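Local coordinates for Lpg0393 helical bundle domain-containing protein (Legionella pneumophila subsp. pneumophila str. Philadelphia 1, PDB 4R0G) that acts as a guanine-nucleotide exchange factor for the small GTPases Rab5, Rab21 and Rab22, at residues A[18-23]-A[65-70]; A[96-101]-A[133-138]; A[200-205]-A[225-230]; A[41-46]-A[86-91]. One frame throughout, in Å; residues are numbered along the deposited sequence.

Contact 1 of 4, residues A[18-23]-A[65-70]; sequences LLFLQW and AILYAV
Leu67 meets Phe20 and Leu21 through a single methyl, CD1. CB, whose bond from CA points toward residues 18-23, and CG both stay more than 4.2 Å from that segment. At CG the chain forks. Branch CD2 also lies beyond that distance, whereas CD1 comes within 3.6 Å of CD2 of Leu21 and 3.9 Å of CD2 of Phe20. The two leucines reach toward each other tip to tip. Against Phe20 the same methyl sits at the ring edge, near the ring plane. Phe20 has its CG anti to the backbone N (chi1 158°), while Leu21 turns its CG beside its own N (chi1 -68°); these different torsions bring both side chains to one methyl although the residues are adjacent. The backbone here is leaving helix 17-20 through a type I turn, closed by Trp23 N bonding to Phe20 O at 3.1 Å. The contact is wholly apolar and buried. Helix 80-101 completes the packing, with Leu86 against Leu67 and Ile89 against Phe20, while helix 5-14 brings Leu12 to Phe20. The turn after helix 17-20 thus faces helix 58-71 inside the VPS9-like domain.

Contact 2 of 4, residues A[96-101]-A[133-138]; sequences CMVYLT and QRFVEF
Tyr99 and Phe135 meet with their ring planes inclined at 74° and their centroids 5.6 Å apart. Tyr99 presents its phenol end: CZ is 3.8 Å from Phe135 CE2, and OH lies at the Phe135 edge, near the plane of that ring. Phe135 gets there because its CG stands anti to the backbone N (chi1 -164°), carrying the ring toward helix 80-101. Beside this pair, Val98 and Phe138 cross at about a right angle. Val98 CG1 approaches Phe138 CB at 3.6 Å and extends along the start of the ring to CD2, whereas CG2 lies near the Phe138 backbone. Beyond CD2 the Phe138 ring leads away from residues 96-101, and its CE2 lies 4.0 Å above one face of the Arg134 guanidinium, offset toward the rim of that group. Val98 also touches Leu139 and Glu142, farther along helix 132-151. Segments 96-101 and 133-138 run at 104° to each other with their axes 10.0 Å apart, so the C-terminal end of helix 80-101 meets the beginning of helix 132-151 nearly crosswise. Tyr108 stacks on Tyr99, and helix 40-53 adds Leu52 against the same residue.

Contact 3 of 4, residues A[200-205]-A[225-230]; sequences VVRLAK and VKKLWE
Val200 and Leu228 join two helices of the helical bundle domain through one pair of methyls, Val200 CG2 and Leu228 CD2, 3.9 Å apart. Their side chains cross at about a right angle. Leu228 starts toward residues 200-205 and keeps CG beside its backbone N (chi1 -64°), while Val200 offers the branch that stands anti to its own carbonyl carbon. Nearer the surface a second pair meets: Arg202 NH2 and Lys227 NZ approach to 3.7 Å, also with their side chains crossing. These like charges are expected to repel, and the contact is therefore unlikely to draw the helices together; solvent probably screens it. Lys227 has another neighbour in Tyr224, one turn back on its own helix, with which it makes a cation-pi interaction, and the Arg202 side chain touches Tyr224 too. Tyr178 and Leu179 of helix 155-183 pack on Val200, Leu199 and Arg196 of helix 193-208 reach Leu228, and Leu241 of helix 235-244 touches Leu228 as well. Four helices thus bring residues to this junction. Leu203, a neighbour of the pair, packs on Ile175 and Tyr224. Main-chain bonds set the Val200 turn in place, where Ala204 N donates to Val200 O at 2.7 Å.

Contact 4 of 4, residues A[41-46]-A[86-91]; sequences DEMVSL and LTTISI
Val44 spreads its two methyls over the turn of helix 80-101 that runs from Thr88 to Ile91. CG1 lies 3.8 Å from Ile91 O, so this branch meets backbone as well as side chain. Both CG1 and CG2 of Val44 come within 4.1 Å of Ile91 CG2, and CG2 additionally reaches Thr88 O and, at 4.1 Å, Thr88 CG2. With chi1 at 167°, CG1 is anti to the backbone N and CG2 anti to the carbonyl carbon, and the fork straddles the Ile91 methyl while one prong extends to Thr88. The Val44 and Ile91 side chains cross at about a right angle. Met43 adds a looser touch, its CG 4.3 Å from Thr88 CG2. Thr88 therefore gives its methyl to the contact, while its hydroxyl OG1 is occupied by a hydrogen bond with Tyr84 O in its own helix. Two serines likewise turn their polar ends onto their own helices. Ser45 OG donates to Asp41 O at 2.7 Å, and Ser45 N bonds to the same oxygen from the opposite face of the carbonyl plane. Ser90 OG donates to Thr87 O, which also accepts from Ile91 N on the same face. Met43 rests further on Pro24 and Ile27 of helix 23-30, and Ile89 of helix 80-101 points away from Val44 to pack on Leu47 and Trp51. The segments cross at -67° with axes 9.2 Å apart, a steep helix-on-helix packing within the all-helical VPS9-like domain, the kind of domain associated with Rab5-family exchange factors.

Overall arrangement
Contacts 1, 2 and 4 all lie in the VPS9-like range, and helix 80-101 links them. Contacts 1 and 4 touch directly, with centres about 14 Å apart: Tyr68 CE1 meets Leu86 CD2 at 3.7 Å, and Trp23 CE3 approaches Ile89 CD1. Contact 2 lies farther along helix 80-101, its centre about 16 Å from that of contact 4 and about 26 Å from the centre of the chain. Contact 3 belongs to the helical bundle domain; its centre is about 49 Å from that of contact 2, on the opposite side of the chain's centre. Exchange activity probably resides in the VPS9-like part, by analogy with related factors.

Contact 1 of 4, residues A[18-23]-A[65-70]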
# COMPACT_ATOMS: atom_id res chain seq x y z
N LEU A 18 3.11 -16.43 2.45
CA LEU A 18 2.25 -15.88 3.51
C LEU A 18 2.41 -16.70 4.76
O LEU A 18 2.43 -16.15 5.86
CB LEU A 18 0.78 -15.86 3.09
CG LEU A 18 0.60 -14.65 2.21
CD1 LEU A 18 -0.73 -14.67 1.51
CD2 LEU A 18 0.78 -13.45 3.12
N LEU A 19 2.55 -18.01 4.57
CA LEU A 19 2.82 -18.89 5.69
C LEU A 19 4.24 -18.65 6.23
O LEU A 19 4.43 -18.54 7.44
CB LEU A 19 2.59 -20.36 5.30
CG LEU A 19 2.98 -21.36 6.38
CD1 LEU A 19 2.18 -21.05 7.67
CD2 LEU A 19 2.82 -22.82 5.89
N PHE A 20 5.22 -18.55 5.35
CA PHE A 20 6.59 -18.35 5.82
C PHE A 20 6.72 -17.11 6.70
O PHE A 20 7.42 -17.15 7.71
CB PHE A 20 7.55 -18.26 4.66
CG PHE A 20 8.84 -17.56 5.01
CD1 PHE A 20 9.78 -18.18 5.81
CD2 PHE A 20 9.12 -16.29 4.50
CE1 PHE A 20 10.97 -17.55 6.14
CE2 PHE A 20 10.33 -15.67 4.81
CZ PHE A 20 11.26 -16.32 5.64
N LEU A 21 6.01 -16.04 6.32
CA LEU A 21 5.95 -14.75 7.04
C LEU A 21 5.29 -14.81 8.42
O LEU A 21 5.21 -13.80 9.11
CB LEU A 21 5.24 -13.69 6.19
CG LEU A 21 5.98 -13.23 4.92
CD1 LEU A 21 5.22 -12.15 4.22
CD2 LEU A 21 7.36 -12.74 5.25
N GLN A 22 4.79 -15.99 8.79
CA GLN A 22 4.11 -16.20 10.07
C GLN A 22 5.13 -16.64 11.12
O GLN A 22 4.84 -16.78 12.31
CB GLN A 22 3.08 -17.31 9.88
CG GLN A 22 1.73 -17.09 10.48
CD GLN A 22 0.72 -18.07 9.90
OE1 GLN A 22 -0.11 -17.69 9.08
NE2 GLN A 22 0.80 -19.35 10.31
N TRP A 23 6.33 -16.85 10.61
CA TRP A 23 7.47 -17.31 11.38
C TRP A 23 7.77 -16.44 12.59
O TRP A 23 7.90 -16.95 13.71
CB TRP A 23 8.69 -17.33 10.46
CG TRP A 23 9.89 -17.98 10.99
CD1 TRP A 23 9.96 -18.95 11.95
CD2 TRP A 23 11.23 -17.76 10.54
NE1 TRP A 23 11.26 -19.33 12.14
CE2 TRP A 23 12.07 -18.62 11.29
CE3 TRP A 23 11.81 -16.91 9.58
CZ2 TRP A 23 13.47 -18.66 11.13
CZ3 TRP A 23 13.20 -16.95 9.41
CH2 TRP A 23 14.02 -17.83 10.19
N ALA A 65 14.66 -13.73 -1.93
CA ALA A 65 14.80 -12.61 -2.85
C ALA A 65 13.50 -12.44 -3.63
O ALA A 65 13.01 -11.31 -3.81
CB ALA A 65 15.96 -12.79 -3.79
N ILE A 66 12.94 -13.57 -4.08
CA ILE A 66 11.66 -13.52 -4.79
C ILE A 66 10.64 -12.78 -3.92
O ILE A 66 10.06 -11.77 -4.35
CB ILE A 66 11.13 -14.92 -5.13
CG1 ILE A 66 12.18 -15.71 -5.91
CG2 ILE A 66 9.91 -14.81 -5.96
CD1 ILE A 66 11.99 -17.21 -5.79
N LEU A 67 10.48 -13.24 -2.68
CA LEU A 67 9.54 -12.64 -1.74
C LEU A 67 9.72 -11.12 -1.69
O LEU A 67 8.76 -10.37 -1.83
CB LEU A 67 9.71 -13.26 -0.36
CG LEU A 67 8.46 -13.40 0.55
CD1 LEU A 67 8.84 -13.30 2.02
CD2 LEU A 67 7.37 -12.40 0.24
N TYR A 68 10.95 -10.67 -1.51
CA TYR A 68 11.25 -9.25 -1.44
C TYR A 68 10.87 -8.51 -2.71
O TYR A 68 10.23 -7.46 -2.66
CB TYR A 68 12.74 -9.05 -1.23
CG TYR A 68 13.03 -7.82 -0.45
CD1 TYR A 68 13.12 -7.87 0.93
CD2 TYR A 68 13.19 -6.58 -1.08
CE1 TYR A 68 13.38 -6.73 1.67
CE2 TYR A 68 13.44 -5.42 -0.34
CZ TYR A 68 13.54 -5.51 1.03
OH TYR A 68 13.80 -4.40 1.79
N ALA A 69 11.30 -9.05 -3.85
CA ALA A 69 10.97 -8.45 -5.13
C ALA A 69 9.47 -8.20 -5.19
O ALA A 69 9.01 -7.17 -5.70
CB ALA A 69 11.39 -9.38 -6.26
N VAL A 70 8.70 -9.14 -4.66
CA VAL A 70 7.26 -8.98 -4.58
C VAL A 70 6.91 -7.81 -3.66
O VAL A 70 6.06 -7.01 -3.97
CB VAL A 70 6.57 -10.25 -4.08
CG1 VAL A 70 5.09 -9.99 -3.94
CG2 VAL A 70 6.86 -11.45 -5.02

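Contact 2 of 4, residues A[96-101]-A[133-138]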
# COMPACT_ATOMS: atom_id res chain seq x y z
N CYS A 96 23.24 -13.45 9.04
CA CYS A 96 23.40 -14.83 8.60
C CYS A 96 24.29 -14.91 7.34
O CYS A 96 25.17 -15.76 7.25
CB CYS A 96 22.05 -15.53 8.36
SG CYS A 96 20.96 -15.66 9.81
N MET A 97 24.08 -14.02 6.37
CA MET A 97 24.92 -14.01 5.17
C MET A 97 26.38 -13.77 5.54
O MET A 97 27.29 -14.38 4.99
CB MET A 97 24.45 -12.97 4.17
CG MET A 97 23.10 -13.31 3.55
SD MET A 97 22.48 -12.10 2.37
CE MET A 97 23.53 -12.44 0.95
N VAL A 98 26.59 -12.89 6.51
CA VAL A 98 27.93 -12.58 6.98
C VAL A 98 28.53 -13.79 7.67
O VAL A 98 29.66 -14.19 7.39
CB VAL A 98 27.89 -11.39 7.94
CG1 VAL A 98 29.28 -11.16 8.57
CG2 VAL A 98 27.37 -10.18 7.18
N TYR A 99 27.75 -14.39 8.57
CA TYR A 99 28.22 -15.57 9.30
C TYR A 99 28.49 -16.73 8.36
O TYR A 99 29.43 -17.49 8.56
CB TYR A 99 27.22 -15.96 10.37
CG TYR A 99 27.16 -14.92 11.45
CD1 TYR A 99 28.25 -14.12 11.71
CD2 TYR A 99 26.02 -14.75 12.24
CE1 TYR A 99 28.23 -13.18 12.72
CE2 TYR A 99 25.97 -13.81 13.25
CZ TYR A 99 27.09 -13.03 13.48
OH TYR A 99 27.09 -12.07 14.47
N LEU A 100 27.69 -16.87 7.31
CA LEU A 100 27.84 -17.97 6.36
C LEU A 100 29.11 -17.80 5.56
O LEU A 100 29.93 -18.71 5.50
CB LEU A 100 26.64 -18.02 5.41
CG LEU A 100 26.16 -19.37 4.85
CD1 LEU A 100 25.28 -19.13 3.64
CD2 LEU A 100 27.29 -20.34 4.50
N THR A 101 29.26 -16.64 4.94
CA THR A 101 30.44 -16.38 4.12
C THR A 101 31.76 -16.54 4.89
O THR A 101 32.74 -17.06 4.36
CB THR A 101 30.37 -14.98 3.49
OG1 THR A 101 29.25 -14.93 2.60
CG2 THR A 101 31.62 -14.70 2.71
N GLN A 133 33.75 -3.18 13.02
CA GLN A 133 33.99 -2.47 11.77
C GLN A 133 33.87 -3.42 10.60
O GLN A 133 33.16 -3.14 9.64
CB GLN A 133 35.37 -1.83 11.75
CG GLN A 133 35.59 -0.93 10.55
CD GLN A 133 37.02 -0.45 10.45
OE1 GLN A 133 37.52 0.23 11.34
NE2 GLN A 133 37.70 -0.81 9.36
N ARG A 134 34.56 -4.55 10.73
CA ARG A 134 34.43 -5.66 9.79
C ARG A 134 33.01 -6.23 9.65
O ARG A 134 32.61 -6.60 8.55
CB ARG A 134 35.42 -6.76 10.17
CG ARG A 134 36.89 -6.36 10.05
CD ARG A 134 37.79 -7.52 10.42
NE ARG A 134 37.92 -8.52 9.36
CZ ARG A 134 37.85 -9.84 9.54
NH1 ARG A 134 37.64 -10.35 10.75
NH2 ARG A 134 37.99 -10.65 8.50
N PHE A 135 32.27 -6.31 10.74
CA PHE A 135 30.89 -6.79 10.66
C PHE A 135 30.16 -5.84 9.71
O PHE A 135 29.52 -6.28 8.76
CB PHE A 135 30.22 -6.81 12.03
CG PHE A 135 28.95 -7.64 12.10
CD1 PHE A 135 27.95 -7.52 11.15
CD2 PHE A 135 28.75 -8.54 13.12
CE1 PHE A 135 26.79 -8.29 11.22
CE2 PHE A 135 27.58 -9.31 13.18
CZ PHE A 135 26.61 -9.18 12.23
N VAL A 136 30.27 -4.54 9.95
CA VAL A 136 29.56 -3.56 9.13
C VAL A 136 29.99 -3.59 7.65
O VAL A 136 29.15 -3.53 6.77
CB VAL A 136 29.60 -2.13 9.72
CG1 VAL A 136 28.59 -1.25 9.02
CG2 VAL A 136 29.28 -2.16 11.19
N GLU A 137 31.28 -3.71 7.37
CA GLU A 137 31.71 -3.87 5.97
C GLU A 137 31.13 -5.12 5.33
O GLU A 137 30.51 -5.05 4.26
CB GLU A 137 33.22 -3.93 5.88
CG GLU A 137 33.87 -2.80 6.61
CD GLU A 137 35.36 -2.93 6.62
OE1 GLU A 137 35.91 -3.30 5.56
OE2 GLU A 137 35.97 -2.68 7.70
N PHE A 138 31.32 -6.26 5.99
CA PHE A 138 30.72 -7.51 5.56
C PHE A 138 29.23 -7.35 5.33
O PHE A 138 28.72 -7.65 4.25
CB PHE A 138 30.93 -8.59 6.64
CG PHE A 138 32.31 -9.15 6.68
CD1 PHE A 138 33.15 -9.06 5.56
CD2 PHE A 138 32.78 -9.77 7.81
CE1 PHE A 138 34.46 -9.58 5.58
CE2 PHE A 138 34.09 -10.31 7.84
CZ PHE A 138 34.93 -10.20 6.72

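Contact 3 of 4, residues A[200-205]-A[225-230]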
# COMPACT_ATOMS: atom_id res chain seq x y z
N VAL A 200 -17.88 -8.55 11.07
CA VAL A 200 -16.73 -8.18 10.25
C VAL A 200 -15.43 -8.47 11.00
O VAL A 200 -14.45 -8.98 10.43
CB VAL A 200 -16.79 -6.70 9.81
CG1 VAL A 200 -15.57 -6.35 8.98
CG2 VAL A 200 -18.06 -6.44 9.02
N VAL A 201 -15.43 -8.14 12.28
CA VAL A 201 -14.30 -8.39 13.16
C VAL A 201 -13.93 -9.86 13.16
O VAL A 201 -12.74 -10.22 13.10
CB VAL A 201 -14.62 -7.92 14.59
CG1 VAL A 201 -13.51 -8.30 15.52
CG2 VAL A 201 -14.84 -6.42 14.59
N ARG A 202 -14.93 -10.72 13.22
CA ARG A 202 -14.67 -12.14 13.30
C ARG A 202 -14.21 -12.64 11.95
O ARG A 202 -13.33 -13.48 11.87
CB ARG A 202 -15.91 -12.90 13.80
CG ARG A 202 -16.17 -12.64 15.27
CD ARG A 202 -17.62 -12.77 15.61
NE ARG A 202 -18.18 -13.98 15.02
CZ ARG A 202 -19.44 -14.08 14.61
NH1 ARG A 202 -20.25 -13.04 14.74
NH2 ARG A 202 -19.86 -15.22 14.07
N LEU A 203 -14.80 -12.12 10.89
CA LEU A 203 -14.33 -12.39 9.54
C LEU A 203 -12.86 -11.97 9.39
O LEU A 203 -12.03 -12.73 8.90
CB LEU A 203 -15.21 -11.70 8.51
CG LEU A 203 -14.66 -11.73 7.08
CD1 LEU A 203 -14.75 -13.11 6.46
CD2 LEU A 203 -15.34 -10.63 6.19
N ALA A 204 -12.55 -10.76 9.85
CA ALA A 204 -11.17 -10.28 9.85
C ALA A 204 -10.26 -11.26 10.60
O ALA A 204 -9.17 -11.62 10.11
CB ALA A 204 -11.11 -8.93 10.46
N LYS A 205 -10.72 -11.68 11.78
CA LYS A 205 -9.99 -12.64 12.62
C LYS A 205 -9.82 -14.00 11.93
O LYS A 205 -8.74 -14.60 12.01
CB LYS A 205 -10.65 -12.80 14.00
N VAL A 225 -20.34 -13.34 4.88
CA VAL A 225 -20.99 -12.40 3.97
C VAL A 225 -22.49 -12.64 3.92
O VAL A 225 -23.29 -11.71 3.85
CB VAL A 225 -20.40 -12.47 2.56
CG1 VAL A 225 -21.17 -11.56 1.63
CG2 VAL A 225 -18.95 -12.08 2.58
N LYS A 226 -22.87 -13.91 3.99
CA LYS A 226 -24.28 -14.21 4.01
C LYS A 226 -24.95 -13.58 5.22
O LYS A 226 -25.87 -12.79 5.05
CB LYS A 226 -24.55 -15.70 3.93
CG LYS A 226 -26.04 -15.99 3.88
CD LYS A 226 -26.29 -17.48 3.93
CE LYS A 226 -27.66 -17.78 4.48
NZ LYS A 226 -27.90 -19.20 4.20
N LYS A 227 -24.47 -13.89 6.43
CA LYS A 227 -25.01 -13.31 7.68
C LYS A 227 -25.08 -11.79 7.65
O LYS A 227 -26.09 -11.21 8.07
CB LYS A 227 -24.23 -13.75 8.94
CG LYS A 227 -24.16 -15.26 9.26
CD LYS A 227 -23.26 -15.53 10.52
CE LYS A 227 -22.84 -17.02 10.73
NZ LYS A 227 -21.44 -17.11 11.30
N LEU A 228 -24.01 -11.16 7.15
CA LEU A 228 -24.02 -9.70 6.92
C LEU A 228 -25.18 -9.20 6.03
O LEU A 228 -25.83 -8.22 6.35
CB LEU A 228 -22.68 -9.21 6.34
CG LEU A 228 -21.50 -9.41 7.29
CD1 LEU A 228 -20.21 -9.68 6.55
CD2 LEU A 228 -21.38 -8.16 8.10
N TRP A 229 -25.46 -9.88 4.92
CA TRP A 229 -26.59 -9.50 4.09
C TRP A 229 -27.89 -9.57 4.89
O TRP A 229 -28.77 -8.70 4.78
CB TRP A 229 -26.68 -10.36 2.83
CG TRP A 229 -25.87 -9.81 1.68
CD1 TRP A 229 -24.74 -10.35 1.14
CD2 TRP A 229 -26.11 -8.59 0.97
NE1 TRP A 229 -24.27 -9.55 0.13
CE2 TRP A 229 -25.09 -8.47 -0.01
CE3 TRP A 229 -27.09 -7.59 1.05
CZ2 TRP A 229 -25.02 -7.40 -0.89
CZ3 TRP A 229 -27.03 -6.52 0.16
CH2 TRP A 229 -26.00 -6.43 -0.80
N GLU A 230 -27.98 -10.58 5.73
CA GLU A 230 -29.21 -10.74 6.50
C GLU A 230 -29.33 -9.73 7.64
O GLU A 230 -30.37 -9.63 8.27
CB GLU A 230 -29.38 -12.20 6.94
CG GLU A 230 -29.28 -13.13 5.73
CD GLU A 230 -29.81 -14.54 5.96
OE1 GLU A 230 -29.12 -15.34 6.64
OE2 GLU A 230 -30.92 -14.84 5.43

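Contact 4 of 4, residues A[41-46]-A[86-91]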
# COMPACT_ATOMS: atom_id res chain seq x y z
N ASP A 41 15.72 -5.89 18.48
CA ASP A 41 17.07 -6.43 18.46
C ASP A 41 17.09 -7.87 18.97
O ASP A 41 17.85 -8.70 18.47
CB ASP A 41 18.04 -5.53 19.26
CG ASP A 41 19.29 -5.08 18.44
OD1 ASP A 41 19.86 -5.91 17.67
OD2 ASP A 41 19.70 -3.89 18.59
N GLU A 42 16.22 -8.16 19.93
CA GLU A 42 16.12 -9.50 20.53
C GLU A 42 15.50 -10.47 19.52
O GLU A 42 15.97 -11.60 19.31
CB GLU A 42 15.28 -9.45 21.80
N MET A 43 14.42 -9.99 18.91
CA MET A 43 13.67 -10.69 17.90
C MET A 43 14.48 -11.02 16.65
O MET A 43 14.24 -12.01 15.98
CB MET A 43 12.48 -9.82 17.53
CG MET A 43 11.55 -10.48 16.60
SD MET A 43 11.14 -12.13 17.20
CE MET A 43 10.33 -12.71 15.78
N VAL A 44 15.44 -10.15 16.33
CA VAL A 44 16.30 -10.36 15.18
C VAL A 44 17.36 -11.37 15.58
O VAL A 44 17.80 -12.18 14.77
CB VAL A 44 16.94 -9.04 14.71
CG1 VAL A 44 18.10 -9.31 13.71
CG2 VAL A 44 15.89 -8.15 14.10
N SER A 45 17.75 -11.29 16.86
CA SER A 45 18.71 -12.21 17.43
C SER A 45 18.20 -13.63 17.37
O SER A 45 18.87 -14.50 16.81
CB SER A 45 19.03 -11.82 18.87
OG SER A 45 19.71 -10.58 18.88
N LEU A 46 17.00 -13.86 17.89
CA LEU A 46 16.38 -15.18 17.81
C LEU A 46 16.28 -15.73 16.36
O LEU A 46 16.73 -16.87 16.07
CB LEU A 46 15.03 -15.20 18.54
CG LEU A 46 15.01 -14.67 19.99
CD1 LEU A 46 13.60 -14.41 20.45
CD2 LEU A 46 15.66 -15.64 20.95
N LEU A 86 8.37 -9.20 7.00
CA LEU A 86 9.32 -9.28 5.91
C LEU A 86 10.59 -8.51 6.22
O LEU A 86 11.69 -9.03 6.08
CB LEU A 86 8.67 -8.77 4.65
CG LEU A 86 9.62 -8.94 3.48
CD1 LEU A 86 8.96 -9.71 2.39
CD2 LEU A 86 10.02 -7.55 3.01
N THR A 87 10.43 -7.27 6.68
CA THR A 87 11.58 -6.42 6.93
C THR A 87 12.38 -6.91 8.13
O THR A 87 13.61 -6.85 8.12
CB THR A 87 11.16 -4.97 7.13
OG1 THR A 87 10.07 -4.94 8.06
CG2 THR A 87 10.71 -4.35 5.80
N THR A 88 11.69 -7.37 9.17
CA THR A 88 12.34 -7.87 10.35
C THR A 88 13.14 -9.13 9.99
O THR A 88 14.17 -9.44 10.60
CB THR A 88 11.32 -8.25 11.40
OG1 THR A 88 10.47 -7.14 11.66
CG2 THR A 88 12.02 -8.69 12.71
N ILE A 89 12.65 -9.89 9.02
CA ILE A 89 13.36 -11.08 8.63
C ILE A 89 14.59 -10.69 7.83
O ILE A 89 15.65 -11.32 7.93
CB ILE A 89 12.45 -12.06 7.87
CG1 ILE A 89 11.39 -12.62 8.81
CG2 ILE A 89 13.26 -13.18 7.28
CD1 ILE A 89 10.36 -13.50 8.14
N SER A 90 14.49 -9.61 7.06
CA SER A 90 15.64 -9.19 6.26
C SER A 90 16.76 -8.66 7.14
O SER A 90 17.95 -8.75 6.80
CB SER A 90 15.23 -8.18 5.15
OG SER A 90 14.66 -7.02 5.67
N ILE A 91 16.39 -8.12 8.30
CA ILE A 91 17.40 -7.60 9.20
C ILE A 91 18.15 -8.76 9.85
O ILE A 91 19.33 -8.62 10.20
CB ILE A 91 16.82 -6.64 10.25
CG1 ILE A 91 16.19 -5.43 9.55
CG2 ILE A 91 17.89 -6.14 11.16
CD1 ILE A 91 15.45 -4.53 10.51